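Local coordinates for iron-containing alcohol dehydrogenase (PDB 3JZD), which probably reduces maleylacetate to 3-oxoadipate with NADH or NADPH in the breakdown of aromatic compounds, as a homodimer of the iron-containing alcohol dehydrogenase family, at residues H257-T262 with G306-L311. Sequence-based numbering, arbitrary orientation.
Sequences HAETHT and GAPVAL. With NAD (nicotinamide-adenine-dinucleotide), chain E.
T262 turns its two branches to different tasks: the methyl CG2 meets the loop residues A307 and P308, while the hydroxyl goes back to its own helix. The contact lies in the all-helical C-terminal half of the iron-containing alcohol dehydrogenase fold, where the first turns of helix 257-272 pack against the loop that follows helix 294-304. Helix 294-304 ends in a Schellman motif with G306 at C-prime, a place whose positive phi suits glycine, and the chain then runs extended through A307 and P308. The chi1 of T262 (-68°, measured to OG1) puts OG1 beside the backbone N, which leaves CG2 anti to that N. T262 CG2 lies 4.0 Å from A307 CB and 3.7 Å from P308 O; the short alanine side chain lets the methyls meet at ordinary van der Waals distance. On the other branch, T262 OG1 donates to A258 O at 3.1 Å. It stands above the carbonyl plane, and T262 N shares the same acceptor, so a threonine can be buried here with its hydroxyl satisfied inside the helix. T170 and L173 of helix 165-182 also pack on T262.

One turn earlier, E259 lends only its aliphatic part: E259 CG comes 4.0 Å from P308 CG, and the two side chains cross at a slant. The bend at chi2 (72°) carries the carboxylate back toward helix 165-182, where OE2 bonds to T170 OG1. Proline offers a nonpolar ring to this methylene.

The helix starts at the cofactor. H257, a residue of the NAD pocket, has its ring between two neighbours: H261 CD2 lies over one face, and over the opposite face, near the rim, the ribose C2D of NAD sits 3.5 Å from H257 CE1.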
loop_
_atom_site.group_PDB
_atom_site.type_symbol
_atom_site.label_atom_id
_atom_site.label_comp_id
_atom_site.label_asym_id
_atom_site.label_seq_id
_atom_site.Cartn_x
_atom_site.Cartn_y
_atom_site.Cartn_z
ATOM N N HIS A 257 -21.770 18.633 -1.402
ATOM C CA HIS A 257 -20.891 17.591 -0.837
ATOM C C HIS A 257 -19.529 18.044 -0.237
ATOM O O HIS A 257 -19.342 17.992 0.986
ATOM C CB HIS A 257 -20.697 16.466 -1.887
ATOM C CG HIS A 257 -19.803 15.387 -1.422
ATOM N ND1 HIS A 257 -20.244 14.357 -0.623
ATOM C CD2 HIS A 257 -18.465 15.215 -1.571
ATOM C CE1 HIS A 257 -19.212 13.575 -0.329
ATOM N NE2 HIS A 257 -18.131 14.066 -0.913
ATOM N N ALA A 258 -18.595 18.480 -1.068
ATOM C CA ALA A 258 -17.239 18.855 -0.582
ATOM C C ALA A 258 -17.291 19.932 0.512
ATOM O O ALA A 258 -16.593 19.864 1.543
ATOM C CB ALA A 258 -16.372 19.327 -1.747
ATOM N N GLU A 259 -18.157 20.913 0.309
ATOM C CA GLU A 259 -18.290 22.001 1.271
ATOM C C GLU A 259 -18.811 21.525 2.623
ATOM O O GLU A 259 -18.368 22.029 3.657
ATOM C CB GLU A 259 -19.177 23.117 0.734
ATOM C CG GLU A 259 -18.600 23.933 -0.407
ATOM C CD GLU A 259 -18.525 23.228 -1.755
ATOM O OE1 GLU A 259 -19.222 22.190 -1.971
ATOM O OE2 GLU A 259 -17.714 23.716 -2.595
ATOM N N THR A 260 -19.740 20.578 2.626
ATOM C CA THR A 260 -20.254 19.990 3.864
ATOM C C THR A 260 -19.100 19.315 4.601
ATOM O O THR A 260 -18.910 19.539 5.779
ATOM C CB THR A 260 -21.405 18.997 3.598
ATOM O OG1 THR A 260 -22.488 19.690 3.000
ATOM C CG2 THR A 260 -21.912 18.317 4.867
ATOM N N HIS A 261 -18.271 18.557 3.883
ATOM C CA HIS A 261 -17.117 17.914 4.498
ATOM C C HIS A 261 -16.209 18.934 5.138
ATOM O O HIS A 261 -15.764 18.789 6.286
ATOM C CB HIS A 261 -16.367 17.038 3.434
ATOM C CG HIS A 261 -17.012 15.704 3.243
ATOM N ND1 HIS A 261 -16.656 14.606 3.986
ATOM C CD2 HIS A 261 -18.072 15.318 2.490
ATOM C CE1 HIS A 261 -17.445 13.591 3.672
ATOM N NE2 HIS A 261 -18.315 13.996 2.774
ATOM N N THR A 262 -15.953 19.994 4.394
ATOM C CA THR A 262 -15.039 21.022 4.822
ATOM C C THR A 262 -15.508 21.690 6.135
ATOM O O THR A 262 -14.742 21.872 7.040
ATOM C CB THR A 262 -14.895 22.070 3.723
ATOM O OG1 THR A 262 -14.215 21.508 2.608
ATOM C CG2 THR A 262 -14.124 23.301 4.225
ATOM N N GLY A 306 -10.218 30.664 1.726
ATOM C CA GLY A 306 -11.492 31.019 1.130
ATOM C C GLY A 306 -12.642 30.033 1.122
ATOM O O GLY A 306 -13.642 30.317 0.511
ATOM N N ALA A 307 -12.537 28.891 1.788
ATOM C CA ALA A 307 -13.679 27.983 1.810
ATOM C C ALA A 307 -14.688 28.468 2.865
ATOM O O ALA A 307 -14.304 29.098 3.845
ATOM C CB ALA A 307 -13.255 26.594 2.168
ATOM N N PRO A 308 -15.963 28.142 2.672
ATOM C CA PRO A 308 -16.969 28.421 3.706
ATOM C C PRO A 308 -16.691 27.512 4.918
ATOM O O PRO A 308 -16.171 26.389 4.757
ATOM C CB PRO A 308 -18.285 28.026 3.043
ATOM C CG PRO A 308 -17.935 27.157 1.937
ATOM C CD PRO A 308 -16.536 27.486 1.492
ATOM N N VAL A 309 -16.959 28.035 6.116
ATOM C CA VAL A 309 -16.747 27.318 7.373
ATOM C C VAL A 309 -18.027 27.238 8.233
ATOM O O VAL A 309 -17.997 26.757 9.366
ATOM C CB VAL A 309 -15.616 27.998 8.170
ATOM C CG1 VAL A 309 -14.284 27.895 7.405
ATOM C CG2 VAL A 309 -15.975 29.501 8.489
ATOM N N ALA A 310 -19.144 27.710 7.684
ATOM C CA ALA A 310 -20.419 27.731 8.387
ATOM C C ALA A 310 -21.450 27.120 7.483
ATOM O O ALA A 310 -21.563 27.528 6.318
ATOM C CB ALA A 310 -20.798 29.182 8.748
ATOM N N LEU A 311 -22.222 26.146 7.989
ATOM C CA LEU A 311 -23.282 25.542 7.195
ATOM C C LEU A 311 -24.279 26.601 6.745
ATOM O O LEU A 311 -24.959 26.449 5.714
ATOM C CB LEU A 311 -24.038 24.428 7.974
ATOM C CG LEU A 311 -23.256 23.201 8.418
ATOM C CD1 LEU A 311 -24.124 22.334 9.308
ATOM C CD2 LEU A 311 -22.713 22.410 7.140
HETATM P PA NAD E . -18.578 16.264 -8.396
HETATM O O1A NAD E . -18.141 15.022 -9.115
HETATM O O2A NAD E . -19.994 16.122 -8.034
HETATM O O5B NAD E . -18.131 17.578 -9.209
HETATM C C5B NAD E . -18.721 18.844 -8.924
HETATM C C4B NAD E . -18.610 19.729 -10.152
HETATM O O4B NAD E . -17.267 20.065 -10.438
HETATM C C3B NAD E . -19.121 19.010 -11.395
HETATM O O3B NAD E . -19.881 19.870 -12.196
HETATM C C2B NAD E . -17.875 18.659 -12.172
HETATM O O2B NAD E . -18.118 18.563 -13.556
HETATM C C1B NAD E . -16.962 19.820 -11.793
HETATM N N9A NAD E . -15.545 19.471 -11.894
HETATM C C8A NAD E . -14.984 18.347 -11.343
HETATM N N7A NAD E . -13.667 18.373 -11.605
HETATM C C5A NAD E . -13.365 19.469 -12.316
HETATM C C6A NAD E . -12.171 19.943 -12.878
HETATM N N6A NAD E . -10.984 19.512 -12.503
HETATM N N1A NAD E . -12.211 21.102 -13.614
HETATM C C2A NAD E . -13.393 21.781 -13.797
HETATM N N3A NAD E . -14.569 21.320 -13.234
HETATM C C4A NAD E . -14.561 20.161 -12.518
HETATM O O3 NAD E . -17.792 16.571 -7.022
HETATM P PN NAD E . -16.982 15.521 -6.108
HETATM O O1N NAD E . -16.892 16.247 -4.767
HETATM O O2N NAD E . -15.791 15.035 -6.833
HETATM O O5D NAD E . -17.883 14.251 -5.962
HETATM C C5D NAD E . -18.813 14.157 -4.923
HETATM C C4D NAD E . -19.737 13.005 -5.264
HETATM O O4D NAD E . -18.961 11.834 -5.247
HETATM C C3D NAD E . -20.822 12.811 -4.222
HETATM O O3D NAD E . -21.898 12.169 -4.834
HETATM C C2D NAD E . -20.162 11.903 -3.234
HETATM O O2D NAD E . -21.094 11.245 -2.413
HETATM C C1D NAD E . -19.403 10.990 -4.199
HETATM N N1N NAD E . -18.294 10.293 -3.527
HETATM C C2N NAD E . -18.356 8.926 -3.441
HETATM C C3N NAD E . -17.335 8.217 -2.824
HETATM C C7N NAD E . -17.355 6.705 -2.808
HETATM O O7N NAD E . -16.294 6.003 -2.234
HETATM N N7N NAD E . -18.329 6.008 -3.363
HETATM C C4N NAD E . -16.241 8.919 -2.294
HETATM C C5N NAD E . -16.183 10.305 -2.395
HETATM C C6N NAD E . -17.216 10.987 -3.043
#